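Local coordinates for protein alanine dehydrogenase (Archaeoglobus fulgidus, PDB 1OMO) that catalyses the reversible NAD(+)-dependent oxidative deamination of L-alanine to pyruvate and ammonium, working as a homodimer, at residues A53-K65 and G292-E306. Sequence-based numbering, arbitrary orientation.
With NAD (nicotinamide-adenine-dinucleotide), chain D.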
ATOM      1  N   ALA A  53       4.354  -1.226   2.115  1.00 19.62           N
ATOM      2  CA  ALA A  53       3.277  -0.243   2.033  1.00 18.13           C
ATOM      3  C   ALA A  53       2.801  -0.038   3.464  1.00 18.42           C
ATOM      4  O   ALA A  53       2.472  -1.008   4.170  1.00 19.66           O
ATOM      5  CB  ALA A  53       2.159  -0.783   1.199  1.00 16.61           C
ATOM      6  N   MET A  54       2.728   1.215   3.891  1.00 16.92           N
ATOM      7  CA  MET A  54       2.306   1.501   5.258  1.00 16.95           C
ATOM      8  C   MET A  54       1.204   2.567   5.258  1.00 16.50           C
ATOM      9  O   MET A  54       1.495   3.744   5.351  1.00 16.93           O
ATOM     10  CB  MET A  54       3.521   1.989   6.072  1.00 15.01           C
ATOM     11  CG  MET A  54       4.709   1.019   6.063  1.00 18.07           C
ATOM     12  SD  MET A  54       6.188   1.560   6.955  1.00 20.71           S
ATOM     13  CE  MET A  54       5.468   2.100   8.524  1.00 14.31           C
ATOM     14  N   PRO A  55      -0.071   2.167   5.138  1.00 16.83           N
ATOM     15  CA  PRO A  55      -1.175   3.148   5.125  1.00 19.20           C
ATOM     16  C   PRO A  55      -1.730   3.440   6.503  1.00 19.44           C
ATOM     17  O   PRO A  55      -1.677   2.594   7.372  1.00 20.99           O
ATOM     18  CB  PRO A  55      -2.222   2.477   4.235  1.00 18.32           C
ATOM     19  CG  PRO A  55      -2.063   1.043   4.621  1.00 17.23           C
ATOM     20  CD  PRO A  55      -0.558   0.832   4.737  1.00 15.67           C
ATOM     21  N   ALA A  56      -2.262   4.637   6.698  1.00 20.47           N
ATOM     22  CA  ALA A  56      -2.843   5.015   7.985  1.00 20.95           C
ATOM     23  C   ALA A  56      -3.775   6.217   7.896  1.00 21.26           C
ATOM     24  O   ALA A  56      -3.641   7.056   7.024  1.00 23.26           O
ATOM     25  CB  ALA A  56      -1.742   5.302   9.002  1.00 19.66           C
ATOM     26  N   HIS A  57      -4.696   6.306   8.835  1.00 21.16           N
ATOM     27  CA  HIS A  57      -5.641   7.395   8.894  1.00 21.91           C
ATOM     28  C   HIS A  57      -5.772   7.895  10.339  1.00 23.33           C
ATOM     29  O   HIS A  57      -6.041   7.086  11.262  1.00 22.01           O
ATOM     30  CB  HIS A  57      -7.000   6.892   8.408  1.00 22.42           C
ATOM     31  CG  HIS A  57      -8.116   7.877   8.573  1.00 22.58           C
ATOM     32  ND1 HIS A  57      -9.426   7.486   8.741  1.00 24.23           N
ATOM     33  CD2 HIS A  57      -8.126   9.229   8.580  1.00 23.68           C
ATOM     34  CE1 HIS A  57     -10.193   8.555   8.852  1.00 23.03           C
ATOM     35  NE2 HIS A  57      -9.429   9.627   8.759  1.00 23.82           N
ATOM     36  N   LEU A  58      -5.566   9.207  10.530  1.00 22.30           N
ATOM     37  CA  LEU A  58      -5.730   9.861  11.845  1.00 22.51           C
ATOM     38  C   LEU A  58      -5.450  11.354  11.728  1.00 21.85           C
ATOM     39  O   LEU A  58      -4.948  11.832  10.701  1.00 21.59           O
ATOM     40  CB  LEU A  58      -4.795   9.276  12.908  1.00 20.35           C
ATOM     41  CG  LEU A  58      -3.372   9.839  12.854  1.00 21.46           C
ATOM     42  CD1 LEU A  58      -2.561   9.433  14.114  1.00 19.39           C
ATOM     43  CD2 LEU A  58      -2.714   9.323  11.582  1.00 21.34           C
ATOM     44  N   MET A  59      -5.779  12.091  12.784  1.00 21.11           N
ATOM     45  CA  MET A  59      -5.541  13.520  12.810  1.00 21.79           C
ATOM     46  C   MET A  59      -6.111  14.233  11.602  1.00 21.34           C
ATOM     47  O   MET A  59      -5.643  15.300  11.237  1.00 22.47           O
ATOM     48  CB  MET A  59      -4.038  13.797  12.896  1.00 21.72           C
ATOM     49  CG  MET A  59      -3.365  13.037  14.014  1.00 22.96           C
ATOM     50  SD  MET A  59      -1.615  13.296  13.998  1.00 23.89           S
ATOM     51  CE  MET A  59      -1.238  13.142  15.721  1.00 24.01           C
ATOM     52  N   GLY A  60      -7.103  13.632  10.969  1.00 22.10           N
ATOM     53  CA  GLY A  60      -7.728  14.269   9.839  1.00 23.74           C
ATOM     54  C   GLY A  60      -7.152  14.014   8.468  1.00 25.61           C
ATOM     55  O   GLY A  60      -7.629  14.590   7.484  1.00 27.58           O
ATOM     56  N   TYR A  61      -6.124  13.178   8.384  1.00 24.93           N
ATOM     57  CA  TYR A  61      -5.532  12.854   7.092  1.00 23.26           C
ATOM     58  C   TYR A  61      -5.430  11.369   6.863  1.00 21.14           C
ATOM     59  O   TYR A  61      -5.612  10.559   7.771  1.00 22.90           O
ATOM     60  CB  TYR A  61      -4.129  13.424   6.956  1.00 23.76           C
ATOM     61  CG  TYR A  61      -4.081  14.910   6.859  1.00 25.00           C
ATOM     62  CD1 TYR A  61      -4.293  15.698   7.979  1.00 25.58           C
ATOM     63  CD2 TYR A  61      -3.792  15.531   5.650  1.00 26.40           C
ATOM     64  CE1 TYR A  61      -4.209  17.081   7.899  1.00 27.83           C
ATOM     65  CE2 TYR A  61      -3.701  16.921   5.553  1.00 26.97           C
ATOM     66  CZ  TYR A  61      -3.903  17.689   6.688  1.00 26.57           C
ATOM     67  OH  TYR A  61      -3.729  19.051   6.633  1.00 26.91           O
ATOM     68  N   ALA A  62      -5.153  11.011   5.628  1.00 17.96           N
ATOM     69  CA  ALA A  62      -4.963   9.615   5.303  1.00 17.79           C
ATOM     70  C   ALA A  62      -3.749   9.653   4.406  1.00 15.52           C
ATOM     71  O   ALA A  62      -3.458  10.689   3.811  1.00 14.69           O
ATOM     72  CB  ALA A  62      -6.173   9.053   4.570  1.00 17.03           C
ATOM     73  N   GLY A  63      -3.005   8.559   4.357  1.00 16.18           N
ATOM     74  CA  GLY A  63      -1.822   8.521   3.497  1.00 15.31           C
ATOM     75  C   GLY A  63      -1.220   7.146   3.405  1.00 15.76           C
ATOM     76  O   GLY A  63      -1.568   6.244   4.173  1.00 16.98           O
ATOM     77  N   LEU A  64      -0.318   6.961   2.454  1.00 17.33           N
ATOM     78  CA  LEU A  64       0.351   5.676   2.317  1.00 15.87           C
ATOM     79  C   LEU A  64       1.839   5.880   2.107  1.00 15.87           C
ATOM     80  O   LEU A  64       2.225   6.616   1.212  1.00 15.82           O
ATOM     81  CB  LEU A  64      -0.217   4.870   1.135  1.00 17.42           C
ATOM     82  CG  LEU A  64       0.557   3.530   1.020  1.00 19.76           C
ATOM     83  CD1 LEU A  64      -0.383   2.411   0.706  1.00 20.75           C
ATOM     84  CD2 LEU A  64       1.647   3.615  -0.048  1.00 16.72           C
ATOM     85  N   LYS A  65       2.677   5.240   2.922  1.00 15.31           N
ATOM     86  CA  LYS A  65       4.113   5.359   2.730  1.00 14.33           C
ATOM     87  C   LYS A  65       4.544   4.071   2.019  1.00 16.45           C
ATOM     88  O   LYS A  65       4.081   2.970   2.367  1.00 15.38           O
ATOM     89  CB  LYS A  65       4.868   5.493   4.063  1.00 17.18           C
ATOM     90  CG  LYS A  65       6.295   6.004   3.871  1.00 16.85           C
ATOM     91  CD  LYS A  65       7.082   6.103   5.171  1.00 21.42           C
ATOM     92  CE  LYS A  65       7.451   4.710   5.730  1.00 21.92           C
ATOM     93  NZ  LYS A  65       8.231   4.871   6.968  1.00 20.96           N
ATOM     94  N   GLY A 292       8.296   0.964  13.975  1.00 20.52           N
ATOM     95  CA  GLY A 292       7.920   1.986  12.985  1.00 20.72           C
ATOM     96  C   GLY A 292       6.470   1.768  12.527  1.00 19.94           C
ATOM     97  O   GLY A 292       6.154   0.757  11.889  1.00 17.97           O
ATOM     98  N   LEU A 293       5.581   2.708  12.843  1.00 18.70           N
ATOM     99  CA  LEU A 293       4.173   2.523  12.486  1.00 18.99           C
ATOM    100  C   LEU A 293       3.659   3.540  11.470  1.00 19.23           C
ATOM    101  O   LEU A 293       4.067   4.702  11.493  1.00 18.51           O
ATOM    102  CB  LEU A 293       3.320   2.600  13.749  1.00 21.30           C
ATOM    103  CG  LEU A 293       3.874   2.059  15.081  1.00 24.58           C
ATOM    104  CD1 LEU A 293       2.865   2.396  16.203  1.00 27.63           C
ATOM    105  CD2 LEU A 293       4.112   0.584  15.012  1.00 21.57           C
ATOM    106  N   ALA A 294       2.752   3.124  10.587  1.00 18.56           N
ATOM    107  CA  ALA A 294       2.221   4.064   9.599  1.00 17.99           C
ATOM    108  C   ALA A 294       1.583   5.294  10.275  1.00 16.91           C
ATOM    109  O   ALA A 294       1.662   6.401   9.751  1.00 20.78           O
ATOM    110  CB  ALA A 294       1.208   3.373   8.649  1.00 14.92           C
ATOM    111  N   ILE A 295       0.978   5.136  11.440  1.00 16.39           N
ATOM    112  CA  ILE A 295       0.385   6.319  12.063  1.00 16.65           C
ATOM    113  C   ILE A 295       1.437   7.393  12.350  1.00 18.57           C
ATOM    114  O   ILE A 295       1.116   8.573  12.311  1.00 19.77           O
ATOM    115  CB  ILE A 295      -0.438   5.988  13.347  1.00 16.29           C
ATOM    116  CG1 ILE A 295       0.429   5.263  14.387  1.00 14.48           C
ATOM    117  CG2 ILE A 295      -1.638   5.154  12.979  1.00 13.25           C
ATOM    118  CD1 ILE A 295      -0.178   5.186  15.778  1.00 13.73           C
ATOM    119  N   GLN A 296       2.690   6.998  12.567  1.00 18.63           N
ATOM    120  CA  GLN A 296       3.767   7.979  12.811  1.00 20.83           C
ATOM    121  C   GLN A 296       4.123   8.724  11.509  1.00 19.30           C
ATOM    122  O   GLN A 296       4.368   9.940  11.517  1.00 18.64           O
ATOM    123  CB  GLN A 296       5.047   7.312  13.401  1.00 18.18           C
ATOM    124  CG  GLN A 296       4.819   6.596  14.749  1.00 22.83           C
ATOM    125  CD  GLN A 296       5.993   5.687  15.241  1.00 25.76           C
ATOM    126  OE1 GLN A 296       6.475   4.822  14.524  1.00 25.74           O
ATOM    127  NE2 GLN A 296       6.407   5.880  16.486  1.00 28.34           N
ATOM    128  N   ASP A 297       4.137   8.005  10.392  1.00 18.76           N
ATOM    129  CA  ASP A 297       4.469   8.627   9.107  1.00 17.14           C
ATOM    130  C   ASP A 297       3.344   9.598   8.672  1.00 17.12           C
ATOM    131  O   ASP A 297       3.614  10.686   8.205  1.00 16.37           O
ATOM    132  CB  ASP A 297       4.707   7.538   8.051  1.00 16.07           C
ATOM    133  CG  ASP A 297       5.844   6.623   8.416  1.00 17.00           C
ATOM    134  OD1 ASP A 297       6.912   7.157   8.749  1.00 14.50           O
ATOM    135  OD2 ASP A 297       5.689   5.372   8.371  1.00 17.34           O
ATOM    136  N   VAL A 298       2.080   9.216   8.841  1.00 18.19           N
ATOM    137  CA  VAL A 298       0.998  10.141   8.465  1.00 20.59           C
ATOM    138  C   VAL A 298       0.949  11.381   9.378  1.00 21.81           C
ATOM    139  O   VAL A 298       0.888  12.529   8.882  1.00 21.84           O
ATOM    140  CB  VAL A 298      -0.378   9.445   8.456  1.00 21.54           C
ATOM    141  CG1 VAL A 298      -1.472  10.466   8.096  1.00 23.36           C
ATOM    142  CG2 VAL A 298      -0.375   8.315   7.410  1.00 21.36           C
ATOM    143  N   ALA A 299       1.009  11.159  10.694  1.00 21.17           N
ATOM    144  CA  ALA A 299       0.999  12.260  11.670  1.00 20.83           C
ATOM    145  C   ALA A 299       2.077  13.265  11.285  1.00 21.16           C
ATOM    146  O   ALA A 299       1.833  14.465  11.121  1.00 22.86           O
ATOM    147  CB  ALA A 299       1.276  11.728  13.082  1.00 19.36           C
ATOM    148  N   VAL A 300       3.279  12.758  11.113  1.00 20.36           N
ATOM    149  CA  VAL A 300       4.369  13.610  10.753  1.00 19.42           C
ATOM    150  C   VAL A 300       4.216  14.234   9.358  1.00 18.93           C
ATOM    151  O   VAL A 300       4.628  15.365   9.148  1.00 16.89           O
ATOM    152  CB  VAL A 300       5.690  12.839  10.869  1.00 21.00           C
ATOM    153  CG1 VAL A 300       6.628  13.276   9.783  1.00 21.40           C
ATOM    154  CG2 VAL A 300       6.322  13.094  12.246  1.00 17.55           C
ATOM    155  N   ALA A 301       3.653  13.511   8.401  1.00 18.06           N
ATOM    156  CA  ALA A 301       3.482  14.094   7.076  1.00 19.03           C
ATOM    157  C   ALA A 301       2.455  15.248   7.126  1.00 20.53           C
ATOM    158  O   ALA A 301       2.556  16.236   6.370  1.00 20.03           O
ATOM    159  CB  ALA A 301       3.052  13.020   6.074  1.00 19.97           C
ATOM    160  N   LYS A 302       1.474  15.129   8.020  1.00 23.01           N
ATOM    161  CA  LYS A 302       0.474  16.181   8.180  1.00 24.36           C
ATOM    162  C   LYS A 302       1.148  17.499   8.585  1.00 25.29           C
ATOM    163  O   LYS A 302       0.768  18.584   8.124  1.00 25.94           O
ATOM    164  CB  LYS A 302      -0.559  15.811   9.244  1.00 24.75           C
ATOM    165  CG  LYS A 302      -1.111  17.086   9.926  1.00 24.27           C
ATOM    166  CD  LYS A 302      -2.341  16.852  10.771  1.00 25.32           C
ATOM    167  CE  LYS A 302      -2.939  18.187  11.251  1.00 26.28           C
ATOM    168  NZ  LYS A 302      -4.298  17.982  11.801  1.00 28.78           N
ATOM    169  N   VAL A 303       2.141  17.414   9.462  1.00 24.91           N
ATOM    170  CA  VAL A 303       2.834  18.613   9.905  1.00 23.75           C
ATOM    171  C   VAL A 303       3.655  19.239   8.791  1.00 24.54           C
ATOM    172  O   VAL A 303       3.700  20.459   8.667  1.00 24.12           O
ATOM    173  CB  VAL A 303       3.737  18.301  11.089  1.00 24.59           C
ATOM    174  CG1 VAL A 303       4.701  19.463  11.330  1.00 25.14           C
ATOM    175  CG2 VAL A 303       2.880  18.054  12.325  1.00 22.42           C
ATOM    176  N   VAL A 304       4.325  18.402   8.002  1.00 23.85           N
ATOM    177  CA  VAL A 304       5.130  18.864   6.877  1.00 22.81           C
ATOM    178  C   VAL A 304       4.230  19.523   5.833  1.00 23.81           C
ATOM    179  O   VAL A 304       4.590  20.555   5.232  1.00 22.52           O
ATOM    180  CB  VAL A 304       5.846  17.683   6.175  1.00 23.27           C
ATOM    181  CG1 VAL A 304       6.372  18.115   4.799  1.00 21.99           C
ATOM    182  CG2 VAL A 304       6.981  17.172   7.044  1.00 24.16           C
ATOM    183  N   TYR A 305       3.067  18.915   5.592  1.00 23.76           N
ATOM    184  CA  TYR A 305       2.162  19.464   4.577  1.00 25.82           C
ATOM    185  C   TYR A 305       1.628  20.859   4.968  1.00 25.49           C
ATOM    186  O   TYR A 305       1.687  21.781   4.174  1.00 26.27           O
ATOM    187  CB  TYR A 305       0.999  18.489   4.282  1.00 25.05           C
ATOM    188  CG  TYR A 305      -0.029  19.029   3.294  1.00 25.01           C
ATOM    189  CD1 TYR A 305      -1.316  19.344   3.712  1.00 24.67           C
ATOM    190  CD2 TYR A 305       0.307  19.280   1.957  1.00 24.53           C
ATOM    191  CE1 TYR A 305      -2.262  19.906   2.832  1.00 25.54           C
ATOM    192  CE2 TYR A 305      -0.626  19.837   1.071  1.00 25.07           C
ATOM    193  CZ  TYR A 305      -1.912  20.151   1.522  1.00 24.28           C
ATOM    194  OH  TYR A 305      -2.834  20.701   0.678  1.00 24.75           O
ATOM    195  N   GLU A 306       1.139  21.014   6.189  1.00 26.41           N
ATOM    196  CA  GLU A 306       0.612  22.298   6.637  1.00 28.23           C
ATOM    197  C   GLU A 306       1.723  23.327   6.745  1.00 29.57           C
ATOM    198  O   GLU A 306       1.511  24.494   6.439  1.00 31.98           O
ATOM    199  CB  GLU A 306      -0.141  22.122   7.966  1.00 28.09           C
ATOM    200  CG  GLU A 306      -1.388  21.256   7.771  1.00 27.59           C
ATOM    201  CD  GLU A 306      -2.126  20.916   9.039  1.00 27.45           C
ATOM    202  OE1 GLU A 306      -3.190  20.280   8.949  1.00 26.91           O
ATOM    203  OE2 GLU A 306      -1.653  21.273  10.132  1.00 32.06           O
TER
HETATM  204  PA  NAD D 400      23.246   2.631   9.498  1.00 42.62           P
HETATM  205  O1A NAD D 400      23.808   1.560   8.638  1.00 41.84           O
HETATM  206  O2A NAD D 400      23.608   4.091   9.196  1.00 43.02           O
HETATM  207  O5B NAD D 400      23.432   2.489  11.134  1.00 39.47           O
HETATM  208  C5B NAD D 400      23.742   1.187  11.787  1.00 35.24           C
HETATM  209  C4B NAD D 400      25.106   1.362  12.504  1.00 32.55           C
HETATM  210  O4B NAD D 400      25.302   0.036  13.168  1.00 28.95           O
HETATM  211  C3B NAD D 400      26.412   1.491  11.585  1.00 31.27           C
HETATM  212  O3B NAD D 400      27.190   2.702  11.941  1.00 28.82           O
HETATM  213  C2B NAD D 400      27.203   0.177  11.793  1.00 28.97           C
HETATM  214  O2B NAD D 400      28.573   0.170  11.615  1.00 27.63           O
HETATM  215  C1B NAD D 400      26.682  -0.240  13.203  1.00 29.36           C
HETATM  216  N9A NAD D 400      26.714  -1.654  13.437  1.00 28.41           N
HETATM  217  C8A NAD D 400      26.430  -2.735  12.626  1.00 30.16           C
HETATM  218  N7A NAD D 400      26.564  -3.895  13.232  1.00 31.29           N
HETATM  219  C5A NAD D 400      26.946  -3.657  14.480  1.00 26.49           C
HETATM  220  C6A NAD D 400      27.231  -4.547  15.607  1.00 26.41           C
HETATM  221  N6A NAD D 400      27.161  -5.848  15.495  1.00 24.99           N
HETATM  222  N1A NAD D 400      27.594  -3.902  16.776  1.00 24.17           N
HETATM  223  C2A NAD D 400      27.686  -2.558  16.909  1.00 27.02           C
HETATM  224  N3A NAD D 400      27.425  -1.661  15.848  1.00 25.01           N
HETATM  225  C4A NAD D 400      27.042  -2.260  14.659  1.00 27.03           C
HETATM  226  O3  NAD D 400      21.598   2.637   9.735  1.00 35.43           O
HETATM  227  PN  NAD D 400      20.497   3.644  10.548  1.00 38.15           P
HETATM  228  O1N NAD D 400      21.297   4.618  11.372  1.00 40.39           O
HETATM  229  O2N NAD D 400      19.434   4.093   9.565  1.00 37.75           O
HETATM  230  O5D NAD D 400      19.864   2.468  11.578  1.00 39.15           O
HETATM  231  C5D NAD D 400      19.608   1.154  10.752  1.00 41.45           C
HETATM  232  C4D NAD D 400      18.861   0.127  11.538  1.00 44.01           C
HETATM  233  O4D NAD D 400      17.569   0.788  12.037  1.00 45.94           O
HETATM  234  C3D NAD D 400      18.370  -1.112  10.724  1.00 43.52           C
HETATM  235  O3D NAD D 400      18.174  -2.269  11.558  1.00 42.92           O
HETATM  236  C2D NAD D 400      17.066  -0.556  10.143  1.00 42.97           C
HETATM  237  O2D NAD D 400      16.315  -1.474   9.418  1.00 41.14           O
HETATM  238  C1D NAD D 400      16.404   0.069  11.461  1.00 44.29           C
HETATM  239  N1N NAD D 400      15.400   1.184  11.357  1.00 44.63           N
HETATM  240  C2N NAD D 400      14.196   0.918  12.144  1.00 44.12           C
HETATM  241  C3N NAD D 400      13.299   2.043  12.231  1.00 44.92           C
HETATM  242  C7N NAD D 400      11.943   1.729  13.107  1.00 45.93           C
HETATM  243  O7N NAD D 400      10.912   2.424  12.877  1.00 46.39           O
HETATM  244  N7N NAD D 400      12.002   0.742  14.058  1.00 46.40           N
HETATM  245  C4N NAD D 400      13.487   3.324  11.659  1.00 43.63           C
HETATM  246  C5N NAD D 400      14.728   3.444  10.911  1.00 43.73           C
HETATM  247  C6N NAD D 400      15.658   2.402  10.770  1.00 44.10           C
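Tyr61 and Lys302 illustrate how a long side chain can serve a ring and a turn at once. With its CG anti to the backbone N (chi1 150°) and the chain extended beyond, Lys302 crosses the tyrosine at about a right angle. Its CB lies over one face of the ring, offset toward the rim, in a CH-pi contact 4.3 Å from the centroid; CG continues past CE1, and CD comes within 3.4 Å of Tyr61 CE1. CE passes on toward the turn, and NZ gives a hydrogen bond of 3.1 Å to Met59 O, in the carbonyl plane, inside the type I' turn that joins strands 50-58 and 61-69. Beyond the ring, Tyr61 OH donates to the anti lone pair of Glu306 OE1 at 2.7 Å, while meeting the edge of the Tyr305 ring. A leucine in place of Tyr61 would probably leave the Glu306 carboxylate without this donor and the methylenes of Lys302 without a ring face to lie on. Further along the hairpin, Val298 CG2 sits 3.7 Å from Ala56 CB, and Ala294 CB packs against the same methyl. At the far end Lys65, the inferred proton donor/acceptor, forms a salt bridge to Asp297, NZ to OD2 2.9 Å, although its hydrogen bond is weak; Asp297 OD1 pairs with the NAD-binding Arg108. Gly292 CA lies only 3.0 Å from NAD O7N. The whole is a helix laid across a beta-hairpin of the dimerisation-domain sheet, entering from the Rossmann domain at the interdomain active-site cleft of the ornithine cyclodeaminase/mu-crystallin family.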